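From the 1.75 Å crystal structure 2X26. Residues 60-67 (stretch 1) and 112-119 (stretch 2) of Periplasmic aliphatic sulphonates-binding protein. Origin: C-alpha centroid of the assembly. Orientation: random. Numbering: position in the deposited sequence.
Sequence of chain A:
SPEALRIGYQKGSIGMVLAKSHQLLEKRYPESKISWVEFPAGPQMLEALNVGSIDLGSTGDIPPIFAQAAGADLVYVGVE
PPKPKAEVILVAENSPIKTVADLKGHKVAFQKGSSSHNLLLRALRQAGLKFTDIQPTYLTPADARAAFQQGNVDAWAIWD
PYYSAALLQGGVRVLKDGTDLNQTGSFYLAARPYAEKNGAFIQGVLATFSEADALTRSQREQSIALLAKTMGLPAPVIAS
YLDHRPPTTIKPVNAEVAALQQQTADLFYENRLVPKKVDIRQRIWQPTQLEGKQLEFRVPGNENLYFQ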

# COMPACT_ATOMS: atom_id res chain seq x y z
N GLY A 60 -0.00 1.68 1.71
CA GLY A 60 -1.05 0.92 2.38
C GLY A 60 -2.19 1.81 2.81
O GLY A 60 -2.20 3.00 2.49
N ASP A 61 -3.12 1.26 3.57
CA ASP A 61 -4.29 2.03 3.98
C ASP A 61 -4.01 3.05 5.11
O ASP A 61 -4.75 4.06 5.27
CB ASP A 61 -5.46 1.09 4.33
CG ASP A 61 -5.12 0.03 5.37
OD1 ASP A 61 -4.01 -0.54 5.33
OD2 ASP A 61 -6.03 -0.26 6.23
N ILE A 62 -2.91 2.86 5.84
CA ILE A 62 -2.68 3.71 7.00
C ILE A 62 -2.02 5.07 6.71
O ILE A 62 -2.57 6.10 7.14
CB ILE A 62 -1.89 2.97 8.13
CG1 ILE A 62 -2.61 1.70 8.60
CG2 ILE A 62 -1.61 3.97 9.28
CD1 ILE A 62 -4.12 1.87 8.82
N PRO A 63 -0.88 5.09 5.96
CA PRO A 63 -0.23 6.40 5.76
C PRO A 63 -1.14 7.52 5.26
O PRO A 63 -0.98 8.65 5.72
CB PRO A 63 0.95 6.08 4.81
CG PRO A 63 1.32 4.60 5.18
CD PRO A 63 -0.06 3.97 5.44
N PRO A 64 -2.08 7.26 4.32
CA PRO A 64 -2.89 8.36 3.84
C PRO A 64 -3.76 8.99 4.91
O PRO A 64 -4.10 10.18 4.78
CB PRO A 64 -3.86 7.71 2.86
CG PRO A 64 -3.15 6.46 2.41
CD PRO A 64 -2.30 6.02 3.56
N ILE A 65 -4.16 8.20 5.91
CA ILE A 65 -5.00 8.77 6.98
C ILE A 65 -4.20 9.84 7.72
O ILE A 65 -4.71 10.95 7.98
CB ILE A 65 -5.46 7.66 7.97
CG1 ILE A 65 -6.33 6.67 7.24
CG2 ILE A 65 -6.19 8.32 9.18
CD1 ILE A 65 -6.67 5.33 8.04
N PHE A 66 -2.95 9.53 8.06
CA PHE A 66 -2.08 10.57 8.68
C PHE A 66 -1.94 11.85 7.84
O PHE A 66 -2.07 12.95 8.35
CB PHE A 66 -0.69 10.02 8.98
CG PHE A 66 -0.64 9.11 10.14
CD1 PHE A 66 -0.23 9.56 11.38
CD2 PHE A 66 -1.01 7.78 10.00
CE1 PHE A 66 -0.20 8.71 12.46
CE2 PHE A 66 -0.97 6.93 11.08
CZ PHE A 66 -0.57 7.40 12.31
N ALA A 67 -1.68 11.69 6.55
CA ALA A 67 -1.49 12.87 5.68
C ALA A 67 -2.80 13.68 5.55
O ALA A 67 -2.82 14.91 5.62
CB ALA A 67 -0.94 12.42 4.26
N LYS A 112 4.59 1.37 16.11
CA LYS A 112 3.49 2.28 16.43
C LYS A 112 2.98 2.94 15.15
O LYS A 112 3.77 3.40 14.31
CB LYS A 112 3.91 3.38 17.45
CG LYS A 112 2.70 4.24 17.89
CD LYS A 112 3.06 5.29 18.98
CE LYS A 112 2.04 6.44 18.95
NZ LYS A 112 2.20 7.41 20.06
N GLY A 113 1.65 2.99 15.01
CA GLY A 113 1.06 3.72 13.91
C GLY A 113 1.02 2.96 12.61
O GLY A 113 0.52 3.47 11.62
N SER A 114 1.55 1.73 12.61
CA SER A 114 1.69 0.92 11.37
C SER A 114 0.44 0.06 11.08
O SER A 114 -0.51 -0.01 11.88
CB SER A 114 2.91 0.01 11.50
OG SER A 114 2.61 -1.02 12.41
N SER A 115 0.46 -0.65 9.96
CA SER A 115 -0.60 -1.63 9.65
C SER A 115 -0.70 -2.70 10.77
O SER A 115 -1.79 -3.23 11.02
CB SER A 115 -0.31 -2.31 8.33
OG SER A 115 0.99 -2.92 8.38
N SER A 116 0.43 -3.05 11.42
CA SER A 116 0.38 -4.02 12.53
C SER A 116 -0.33 -3.45 13.79
O SER A 116 -1.00 -4.21 14.50
CB SER A 116 1.77 -4.53 12.93
OG SER A 116 2.34 -5.23 11.82
N HIS A 117 -0.18 -2.14 14.05
CA HIS A 117 -0.88 -1.46 15.17
C HIS A 117 -2.39 -1.59 14.87
O HIS A 117 -3.17 -1.91 15.78
CB HIS A 117 -0.40 0.01 15.23
CG HIS A 117 -0.85 0.79 16.44
ND1 HIS A 117 -0.10 1.83 16.98
CD2 HIS A 117 -1.99 0.75 17.17
CE1 HIS A 117 -0.76 2.37 17.99
NE2 HIS A 117 -1.90 1.72 18.14
N ASN A 118 -2.80 -1.40 13.61
CA ASN A 118 -4.22 -1.47 13.26
C ASN A 118 -4.70 -2.91 13.45
O ASN A 118 -5.76 -3.15 14.05
CB ASN A 118 -4.42 -0.98 11.80
CG ASN A 118 -5.83 -1.05 11.35
OD1 ASN A 118 -6.73 -0.42 11.94
ND2 ASN A 118 -6.07 -1.76 10.24
N LEU A 119 -3.92 -3.88 12.96
CA LEU A 119 -4.32 -5.30 13.04
C LEU A 119 -4.48 -5.66 14.50
O LEU A 119 -5.46 -6.29 14.88
CB LEU A 119 -3.26 -6.24 12.43
CG LEU A 119 -3.55 -7.75 12.62
CD1 LEU A 119 -4.21 -8.19 11.43
CD2 LEU A 119 -2.29 -8.52 12.70

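Two helical segments, far apart in sequence, meet here without a single hydrogen bond between them; the contact is a small one made by shape, burying about 200 Å² in all. Its pivot is Ile62, whose CA lies 6.3 Å from the CA of Ser115, the closest pair of CA atoms across the stretches.

Ile62 points its CA-to-CB bond toward the other stretch, and its m,m rotamer spreads the branches along it. CG2 reaches the loop, 3.2 Å from Gly113 O, a close van der Waals touch. CG1 lies over the first turn of the helix, 4.0 Å from Ser115 CA, and CD1 runs on to 4.1 Å from Asn118 CB. One beta-branched side chain thus spans both the loop and the helix that follows it. One turn along from Ile62, Phe66 (chi1 m) also points toward stretch 2, and its CE2 sits obliquely 3.8 Å from Gly113 O, so two hydrophobic side chains converge on one carbonyl.

The surface they meet is held by bonds within stretch 2. Gly113 has a positive phi of 82°, a conformation that favours glycine, and an ideal CB there would lie 3.6 Å from Phe66 CZ, close against the ring. Its N donates to His117 ND1 at 2.9 Å and nearly straight, an arrangement reached with the t rotamer of His117. Ser114 points away from stretch 1; with chi1 p its OG turns back to cap the helix, accepting weak bonds from Ser116 N at 3.1 Å and His117 N at 3.4 Å.

Asn118, chi1 t, points toward stretch 1, yet its ND2 stays 4.3 Å from Asp61 OD2, too far for a hydrogen bond; its OD1 is satisfied elsewhere in the structure. The rule to read is division of roles: polar groups shape the loop and helix start, while Ile62 and Phe66 supply the fit.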